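Local coordinates for protein ParA (Salmonella enterica subsp. enterica serovar Newport str. SL317, PDB 3EZ9) that acts in the partition of DNA, probably plasmids, to daughter cells, probably as a Walker-type ATPase of the ParA family, at the interface of chains A and B. Numbering follows the deposited sequence. Chains: chain A/B, ParA.

Contact 1: the interface of chains A and B. Residues chain A 335-338, 340; chain B 13, 16.
The N-terminal helix 10-20 of chain B lies against the C-terminal end of helix 324-337 of chain A and the loop that leaves it, with B:Arg16 and B:Ile13 making the touch. B:Arg16 is bent at its third torsion (chi3 -73°), which swings the guanidinium over the last turn of the A helix. NE of B:Arg16, the guanidinium N-H nearest the chain, points to the carbonyl O of A:Val336 at 3.0 Å, a weak hydrogen bond with an angle of only 128° at the hydrogen. CD of B:Arg16 passes close to the carbonyl O of A:Glu335. Farther out, CZ of B:Arg16 lies 3.5 Å from the methyl CB of A:Ala338. The guanidinium of B:Arg16 is probably favoured by the carbonyls at this C-terminal helix end. In the other direction A:Val336 sends CG1 to 3.5 Å from the backbone O of B:Arg16.

One helical turn back, B:Ile13 divides its branches. CG2 of B:Ile13 meets the ring of A:Tyr337 at the CD2–CE2 side, 3.9 Å from A:Tyr337 CD2, while CD1 heads for the amide ND2 of A:Asn340, the two side chains meeting tip to tip. In the fold, helix 324-337 follows strand 312-317, and the B helix belongs to an N-terminal arm that crosses from its own subunit onto the body of chain A.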
# COMPACT_ATOMS: atom_id res chain seq x y z
N GLU A 335 12.99 4.78 22.29
CA GLU A 335 13.85 3.63 22.53
C GLU A 335 14.66 3.26 21.29
O GLU A 335 15.87 3.02 21.39
CB GLU A 335 12.99 2.43 22.96
CG GLU A 335 13.72 1.36 23.76
CD GLU A 335 13.49 1.50 25.26
OE1 GLU A 335 14.08 2.43 25.87
OE2 GLU A 335 12.72 0.68 25.82
N VAL A 336 14.00 3.21 20.13
CA VAL A 336 14.67 2.85 18.88
C VAL A 336 15.36 3.99 18.15
O VAL A 336 16.50 3.84 17.70
CB VAL A 336 13.71 2.17 17.88
CG1 VAL A 336 13.36 0.79 18.39
CG2 VAL A 336 12.46 2.98 17.71
N TYR A 337 14.69 5.13 18.02
CA TYR A 337 15.29 6.28 17.32
C TYR A 337 16.31 7.02 18.19
O TYR A 337 17.19 7.69 17.66
CB TYR A 337 14.20 7.24 16.85
CG TYR A 337 13.33 6.67 15.75
CD1 TYR A 337 11.99 7.02 15.64
CD2 TYR A 337 13.85 5.75 14.84
CE1 TYR A 337 11.20 6.47 14.65
CE2 TYR A 337 13.07 5.20 13.86
CZ TYR A 337 11.75 5.56 13.77
OH TYR A 337 10.95 5.01 12.80
N ALA A 338 16.21 6.87 19.51
CA ALA A 338 17.13 7.53 20.42
C ALA A 338 17.06 9.05 20.23
O ALA A 338 16.01 9.65 20.42
CB ALA A 338 18.56 7.03 20.18
N ASN A 340 17.22 10.65 17.44
CA ASN A 340 16.70 11.05 16.14
C ASN A 340 15.20 10.90 16.07
O ASN A 340 14.67 10.34 15.11
CB ASN A 340 17.34 10.25 15.00
CG ASN A 340 18.30 9.20 15.47
OD1 ASN A 340 19.27 9.48 16.18
ND2 ASN A 340 18.04 7.96 15.08
N ILE B 13 19.80 1.95 14.49
CA ILE B 13 18.36 1.96 14.68
C ILE B 13 17.80 0.56 14.41
O ILE B 13 16.92 0.08 15.12
CB ILE B 13 17.67 2.95 13.73
CG1 ILE B 13 18.11 4.38 14.05
CG2 ILE B 13 16.17 2.78 13.84
CD1 ILE B 13 17.77 5.40 12.94
N ARG B 16 18.31 -1.80 17.22
CA ARG B 16 17.39 -1.51 18.30
C ARG B 16 15.95 -1.85 17.92
O ARG B 16 15.14 -2.16 18.78
CB ARG B 16 17.51 -0.04 18.72
CG ARG B 16 18.83 0.29 19.37
CD ARG B 16 18.83 1.66 20.05
NE ARG B 16 18.87 2.76 19.10
CZ ARG B 16 19.59 3.87 19.27
NH1 ARG B 16 20.33 4.01 20.37
NH2 ARG B 16 19.58 4.82 18.35

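Contact 2: the interface of chains A and B. Residues chain A 260, 293, 296-297, 300; chain B 214, 217.
B:Phe214, on the short helix 212-217 of one ParA-family Walker-type ATPase subunit, pushes its ring against helix 294-303 of the other. The partners are A:Glu296, A:Met297 and A:Gln300 on that helix, with A:Arg293 just before its start. From CB the phenylalanine leaves with CG anti to its own carbonyl carbon (chi1 -49°), and this aims the ring across the interface.

Along one side of the ring, CD2 of B:Phe214 comes first and faces the amide oxygen OE1 of A:Gln300 at 3.8 Å. That oxygen lies in the ring plane, at the edge, and the glutamine amide is tilted 55° from the ring; the glutamine chain runs extended beyond CG to get there. Next, CE2 of B:Phe214 approaches CB of A:Glu296 at 4.1 Å. The same ring carbon has CG of A:Met297 a little farther off. At the tip, CZ of B:Phe214 meets CG of A:Arg293 at 4.0 Å, again at the edge and in the plane, with CE1 only slightly farther from the same methylene. The arginine thus offers its aliphatic stem, and its guanidinium turns away from the ring.

About one turn along the B helix, B:Ser217 turns OG toward A:Asp260, the residue just ahead of helix 261-269. As modelled, OG lies above the face of the carboxylate, too close to CG of A:Asp260 for the detail to be trusted, and no hydrogen bond is assigned to this pair.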
# COMPACT_ATOMS: atom_id res chain seq x y z
N ASP A 260 12.46 -2.20 -5.33
CA ASP A 260 13.80 -2.37 -4.85
C ASP A 260 14.78 -1.62 -5.72
O ASP A 260 15.63 -0.92 -5.20
CB ASP A 260 14.12 -3.85 -4.72
CG ASP A 260 13.48 -4.44 -3.48
OD1 ASP A 260 14.22 -4.80 -2.54
OD2 ASP A 260 12.25 -4.52 -3.46
N ARG A 293 15.19 -4.06 8.16
CA ARG A 293 15.70 -4.57 6.89
C ARG A 293 16.56 -3.63 6.06
O ARG A 293 17.07 -4.04 5.03
CB ARG A 293 14.54 -5.00 6.00
CG ARG A 293 14.28 -6.47 5.96
CD ARG A 293 14.22 -7.05 7.34
NE ARG A 293 13.55 -8.33 7.33
CZ ARG A 293 13.51 -9.14 8.38
NH1 ARG A 293 14.12 -8.79 9.51
NH2 ARG A 293 12.85 -10.29 8.29
N GLU A 296 20.40 -4.69 5.10
CA GLU A 296 20.59 -5.62 3.99
C GLU A 296 20.47 -4.87 2.67
O GLU A 296 21.19 -5.15 1.70
CB GLU A 296 19.57 -6.75 4.07
CG GLU A 296 19.65 -7.57 5.38
CD GLU A 296 19.34 -6.74 6.66
OE1 GLU A 296 20.20 -6.67 7.57
OE2 GLU A 296 18.22 -6.17 6.77
N MET A 297 19.58 -3.89 2.64
CA MET A 297 19.40 -3.08 1.45
C MET A 297 20.62 -2.22 1.13
O MET A 297 20.96 -1.99 -0.03
CB MET A 297 18.18 -2.20 1.61
CG MET A 297 16.96 -3.00 1.93
SD MET A 297 15.58 -2.45 0.98
CE MET A 297 15.98 -3.34 -0.49
N GLN A 300 23.35 -4.31 -0.62
CA GLN A 300 23.21 -4.57 -2.05
C GLN A 300 23.90 -3.45 -2.85
O GLN A 300 24.44 -3.68 -3.93
CB GLN A 300 21.74 -4.70 -2.45
CG GLN A 300 21.12 -6.04 -2.07
CD GLN A 300 19.85 -6.33 -2.84
OE1 GLN A 300 19.00 -7.10 -2.40
NE2 GLN A 300 19.72 -5.71 -4.00
N PHE B 214 13.21 -9.40 -1.46
CA PHE B 214 14.50 -9.71 -2.08
C PHE B 214 14.35 -10.78 -3.16
O PHE B 214 15.03 -10.73 -4.19
CB PHE B 214 15.50 -10.18 -1.01
CG PHE B 214 15.58 -9.27 0.20
CD1 PHE B 214 14.74 -9.47 1.30
CD2 PHE B 214 16.47 -8.20 0.22
CE1 PHE B 214 14.79 -8.61 2.41
CE2 PHE B 214 16.53 -7.34 1.33
CZ PHE B 214 15.69 -7.55 2.42
N SER B 217 12.54 -9.48 -6.20
CA SER B 217 13.50 -8.63 -6.90
C SER B 217 14.46 -9.37 -7.81
O SER B 217 14.67 -8.96 -8.95
CB SER B 217 14.31 -7.82 -5.89
OG SER B 217 13.45 -6.93 -5.20

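The C-alpha centres of contact 1 and contact 2 lie about 21 Å apart on the same A–B interface, and they have no residue or secondary-structure element in common. Chain B reaches chain A through two separate pieces, the N-terminal helix 10-20 in contact 1 and the short helix 212-217 in contact 2. Because the interface is two-fold symmetric, each contact recurs with the chains exchanged. The two subunits therefore trade N-terminal arms while their bodies also touch directly, an arrangement that would fasten the two subunits to each other through both arms and bodies, if this assembly is the one formed in the cell.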